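Local coordinates for THB11 (Chlamydomonas reinhardtii, PDB 6TD7), which binds heme in a truncated globin domain, here with cyanide in the heme pocket, and probably binds oxygen and may reduce nitrite, at residues R88-P92 against E93-L97. Sequence-based numbering, arbitrary orientation.
With HEM (protoporphyrin IX containing Fe), chain B.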
ATOM      1  N   ARG A  88      -6.259  14.393 -10.973  1.00 19.69           N
ATOM      2  CA  ARG A  88      -7.527  13.863 -10.491  1.00 20.77           C
ATOM      3  C   ARG A  88      -7.808  14.152  -9.023  1.00 16.53           C
ATOM      4  O   ARG A  88      -8.851  13.724  -8.512  1.00 17.10           O
ATOM      5  CB  ARG A  88      -7.574  12.346 -10.728  1.00 17.58           C
ATOM      6  CG  ARG A  88      -7.024  11.946 -12.083  1.00 24.55           C
ATOM      7  CD  ARG A  88      -7.457  10.558 -12.487  1.00 30.62           C
ATOM      8  NE  ARG A  88      -6.893  10.185 -13.781  1.00 25.98           N
ATOM      9  CZ  ARG A  88      -7.079   9.008 -14.369  1.00 30.12           C
ATOM     10  NH1 ARG A  88      -7.820   8.079 -13.780  1.00 33.95           N
ATOM     11  NH2 ARG A  88      -6.520   8.761 -15.545  1.00 29.83           N
ATOM     12  N   GLY A  89      -6.920  14.858  -8.329  1.00 18.01           N
ATOM     13  CA  GLY A  89      -7.194  15.255  -6.964  1.00 17.33           C
ATOM     14  C   GLY A  89      -7.023  14.183  -5.914  1.00 20.60           C
ATOM     15  O   GLY A  89      -7.576  14.321  -4.818  1.00 15.85           O
ATOM     16  N   PHE A  90      -6.292  13.110  -6.215  1.00 13.75           N
ATOM     17  CA  PHE A  90      -5.910  12.123  -5.207  1.00 12.37           C
ATOM     18  C   PHE A  90      -5.457  12.825  -3.933  1.00  9.37           C
ATOM     19  O   PHE A  90      -4.553  13.664  -3.963  1.00 14.57           O
ATOM     20  CB  PHE A  90      -4.791  11.239  -5.761  1.00 10.66           C
ATOM     21  CG  PHE A  90      -4.471  10.031  -4.921  1.00 13.70           C
ATOM     22  CD1 PHE A  90      -5.441   9.080  -4.646  1.00  8.40           C
ATOM     23  CD2 PHE A  90      -3.182   9.821  -4.448  1.00 11.92           C
ATOM     24  CE1 PHE A  90      -5.142   7.966  -3.892  1.00 11.94           C
ATOM     25  CE2 PHE A  90      -2.874   8.702  -3.698  1.00 11.65           C
ATOM     26  CZ  PHE A  90      -3.855   7.773  -3.422  1.00  8.68           C
ATOM     27  N   SER A  91      -6.087  12.474  -2.820  1.00 12.57           N
ATOM     28  CA  SER A  91      -6.012  13.238  -1.585  1.00 12.31           C
ATOM     29  C   SER A  91      -5.592  12.369  -0.417  1.00 12.97           C
ATOM     30  O   SER A  91      -5.674  11.138  -0.478  1.00  8.56           O
ATOM     31  CB  SER A  91      -7.377  13.876  -1.272  1.00 15.04           C
ATOM     32  OG  SER A  91      -8.332  12.873  -0.967  1.00 17.46           O
ATOM     33  N   PRO A  92      -5.136  12.985   0.677  1.00 12.92           N
ATOM     34  CA  PRO A  92      -4.830  12.197   1.880  1.00 18.61           C
ATOM     35  C   PRO A  92      -5.983  11.319   2.336  1.00 12.23           C
ATOM     36  O   PRO A  92      -5.758  10.218   2.855  1.00 11.55           O
ATOM     37  CB  PRO A  92      -4.497  13.277   2.919  1.00 15.10           C
ATOM     38  CG  PRO A  92      -4.002  14.423   2.117  1.00 17.65           C
ATOM     39  CD  PRO A  92      -4.774  14.405   0.831  1.00 14.44           C
ATOM     40  N   GLU A  93      -7.220  11.781   2.153  1.00 11.20           N
ATOM     41  CA  GLU A  93      -8.369  10.975   2.544  1.00 13.88           C
ATOM     42  C   GLU A  93      -8.508   9.732   1.674  1.00 12.81           C
ATOM     43  O   GLU A  93      -8.953   8.690   2.167  1.00  8.17           O
ATOM     44  CB  GLU A  93      -9.634  11.826   2.492  1.00 15.96           C
ATOM     45  CG  GLU A  93      -9.633  12.962   3.501  1.00 23.42           C
ATOM     46  CD  GLU A  93      -9.259  14.298   2.886  1.00 30.15           C
ATOM     47  OE1 GLU A  93      -9.925  15.301   3.216  1.00 46.97           O
ATOM     48  OE2 GLU A  93      -8.313  14.347   2.067  1.00 19.59           O
ATOM     49  N   ASP A  94      -8.127   9.804   0.394  1.00 11.53           N
ATOM     50  CA  ASP A  94      -8.125   8.599  -0.433  1.00 11.31           C
ATOM     51  C   ASP A  94      -7.057   7.619   0.045  1.00 11.18           C
ATOM     52  O   ASP A  94      -7.285   6.406   0.076  1.00  6.81           O
ATOM     53  CB  ASP A  94      -7.902   8.956  -1.905  1.00  7.27           C
ATOM     54  CG  ASP A  94      -8.989   9.861  -2.464  1.00 12.91           C
ATOM     55  OD1 ASP A  94     -10.184   9.579  -2.233  1.00 13.98           O
ATOM     56  OD2 ASP A  94      -8.640  10.852  -3.142  1.00 15.56           O
ATOM     57  N   PHE A  95      -5.894   8.135   0.452  1.00  7.97           N
ATOM     58  CA  PHE A  95      -4.848   7.261   0.970  1.00  6.94           C
ATOM     59  C   PHE A  95      -5.287   6.574   2.258  1.00 11.78           C
ATOM     60  O   PHE A  95      -4.976   5.396   2.477  1.00  9.70           O
ATOM     61  CB  PHE A  95      -3.558   8.053   1.197  1.00  8.89           C
ATOM     62  CG  PHE A  95      -2.339   7.183   1.354  1.00 15.68           C
ATOM     63  CD1 PHE A  95      -1.797   6.526   0.263  1.00 20.48           C
ATOM     64  CD2 PHE A  95      -1.742   7.014   2.590  1.00 23.73           C
ATOM     65  CE1 PHE A  95      -0.683   5.717   0.401  1.00 23.64           C
ATOM     66  CE2 PHE A  95      -0.623   6.206   2.731  1.00 14.64           C
ATOM     67  CZ  PHE A  95      -0.096   5.559   1.637  1.00 18.88           C
ATOM     68  N   ASP A  96      -6.008   7.289   3.129  1.00  6.79           N
ATOM     69  CA  ASP A  96      -6.549   6.661   4.330  1.00 11.03           C
ATOM     70  C   ASP A  96      -7.407   5.452   3.971  1.00 11.54           C
ATOM     71  O   ASP A  96      -7.306   4.390   4.593  1.00 13.90           O
ATOM     72  CB  ASP A  96      -7.381   7.664   5.134  1.00  9.38           C
ATOM     73  CG  ASP A  96      -6.544   8.745   5.800  1.00 18.66           C
ATOM     74  OD1 ASP A  96      -5.316   8.573   5.968  1.00 12.09           O
ATOM     75  OD2 ASP A  96      -7.144   9.772   6.183  1.00 17.81           O
ATOM     76  N   LEU A  97      -8.274   5.604   2.970  1.00  7.71           N
ATOM     77  CA  LEU A  97      -9.120   4.491   2.548  1.00 10.54           C
ATOM     78  C   LEU A  97      -8.274   3.318   2.069  1.00  9.80           C
ATOM     79  O   LEU A  97      -8.556   2.160   2.402  1.00 11.88           O
ATOM     80  CB  LEU A  97     -10.072   4.975   1.460  1.00 14.81           C
ATOM     81  CG  LEU A  97     -11.325   4.186   1.096  1.00 23.16           C
ATOM     82  CD1 LEU A  97     -12.048   3.641   2.314  1.00 24.41           C
ATOM     83  CD2 LEU A  97     -12.235   5.111   0.298  1.00 36.11           C
TER
HETATM   84  CHA HEM B 201       2.079   3.345  -7.506  1.00 16.99           C
HETATM   85  CHB HEM B 201      -2.584   4.730  -7.115  1.00 14.35           C
HETATM   86  CHC HEM B 201      -2.675   3.606  -2.389  1.00 15.80           C
HETATM   87  CHD HEM B 201       2.131   2.650  -2.653  1.00 17.70           C
HETATM   88  C1A HEM B 201       0.812   3.789  -7.841  1.00 13.79           C
HETATM   89  C2A HEM B 201       0.298   4.132  -9.159  1.00 14.61           C
HETATM   90  C3A HEM B 201      -0.979   4.505  -9.019  1.00 13.97           C
HETATM   91  C4A HEM B 201      -1.337   4.419  -7.625  1.00 17.98           C
HETATM   92  CMA HEM B 201      -1.939   4.949 -10.143  1.00 19.25           C
HETATM   93  CAA HEM B 201       1.042   4.068 -10.514  1.00 26.87           C
HETATM   94  CBA HEM B 201       2.325   4.882 -10.511  1.00 35.16           C
HETATM   95  CGA HEM B 201       3.116   4.562 -11.757  1.00 31.71           C
HETATM   96  O1A HEM B 201       4.028   5.361 -12.090  1.00 59.51           O
HETATM   97  O2A HEM B 201       2.845   3.521 -12.414  1.00 22.05           O
HETATM   98  C1B HEM B 201      -3.026   4.493  -5.830  1.00 15.16           C
HETATM   99  C2B HEM B 201      -4.389   4.641  -5.363  1.00 15.96           C
HETATM  100  C3B HEM B 201      -4.426   4.344  -4.061  1.00 10.85           C
HETATM  101  C4B HEM B 201      -3.085   3.986  -3.647  1.00 15.78           C
HETATM  102  CMB HEM B 201      -5.590   5.083  -6.227  1.00 19.83           C
HETATM  103  CAB HEM B 201      -5.697   4.374  -3.182  1.00 15.11           C
HETATM  104  CBB HEM B 201      -5.638   4.363  -1.849  1.00 17.47           C
HETATM  105  C1C HEM B 201      -1.382   3.235  -2.089  1.00 15.70           C
HETATM  106  C2C HEM B 201      -0.965   2.763  -0.797  1.00 17.86           C
HETATM  107  C3C HEM B 201       0.341   2.515  -0.844  1.00 19.82           C
HETATM  108  C4C HEM B 201       0.829   2.784  -2.189  1.00 16.69           C
HETATM  109  CMC HEM B 201      -1.883   2.617   0.437  1.00 22.84           C
HETATM  110  CAC HEM B 201       1.145   1.996   0.360  1.00 25.28           C
HETATM  111  CBC HEM B 201       2.399   2.411   0.541  1.00 35.32           C
HETATM  112  C1D HEM B 201       2.504   2.664  -3.989  1.00 20.78           C
HETATM  113  C2D HEM B 201       3.753   2.176  -4.533  1.00 14.40           C
HETATM  114  C3D HEM B 201       3.738   2.375  -5.858  1.00 13.65           C
HETATM  115  C4D HEM B 201       2.476   2.979  -6.225  1.00 11.66           C
HETATM  116  CMD HEM B 201       4.891   1.549  -3.700  1.00 12.78           C
HETATM  117  CAD HEM B 201       4.833   1.983  -6.865  1.00 14.86           C
HETATM  118  CBD HEM B 201       5.941   3.009  -6.998  1.00 26.31           C
HETATM  119  CGD HEM B 201       6.937   2.328  -7.897  1.00 19.38           C
HETATM  120  O1D HEM B 201       7.928   1.755  -7.372  1.00 20.57           O
HETATM  121  O2D HEM B 201       6.713   2.328  -9.135  1.00 21.54           O
HETATM  122  NA  HEM B 201      -0.220   3.982  -6.934  1.00 12.75           N
HETATM  123  NB  HEM B 201      -2.256   4.086  -4.754  1.00 11.26           N
HETATM  124  NC  HEM B 201      -0.264   3.227  -2.924  1.00 13.78           N
HETATM  125  ND  HEM B 201       1.755   3.144  -5.052  1.00 11.13           N
HETATM  126 FE   HEM B 201      -0.206   3.577  -4.916  1.00 21.92          FE
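A capping box formed by Ser-91 and Asp-94 opens helix 92-108, where the chain turns in from the heme-binding helix 77-88. The backbone N of Ser-91 donates to Asp-94 OD2 over 3.0 Å, reaching that oxygen on its anti side, 24° out of the carboxylate plane. In return Ser-91 OG accepts a long, weak bond of 3.4 Å from Asp-94 N. Serine suits the N-cap because its short side chain, with OG between the backbone N and the carbonyl carbon (chi1 67°), can turn back to the first turn's amides. Proline suits the next position, since the first turn does not need its missing N-H; the i to i+4 bonds begin with Phe-95 N to Ser-91 O and continue with Asp-96 N to Pro-92 O at 3.0 Å. Gln-40 NE2 hydrogen-bonds to Asp-94 OD1, so both oxygens of this buried carboxylate have partners. With an alanine in place of Asp-94, the amide of Ser-91 and Gln-40 NE2 are likely to lose their acceptor, and the first turn would be less firmly held.

In this globin fold the same turn sets two buried phenylalanines on the heme, where a flat, apolar ring can lie against the porphyrin. The ring of Phe-90 lies alongside the Asp-94 side chain, 16° from its carboxylate plane, with CE1 3.5 Å from Asp-94 CB; CZ lies against HEM C3B, and the Phe-90 side chain is also close to that of the axial ligand His-81. Phe-95 brings CE1 to 3.2 Å from HEM C2C, and Phe-90 CZ meets its ring edge at CD1, 4.4 Å away.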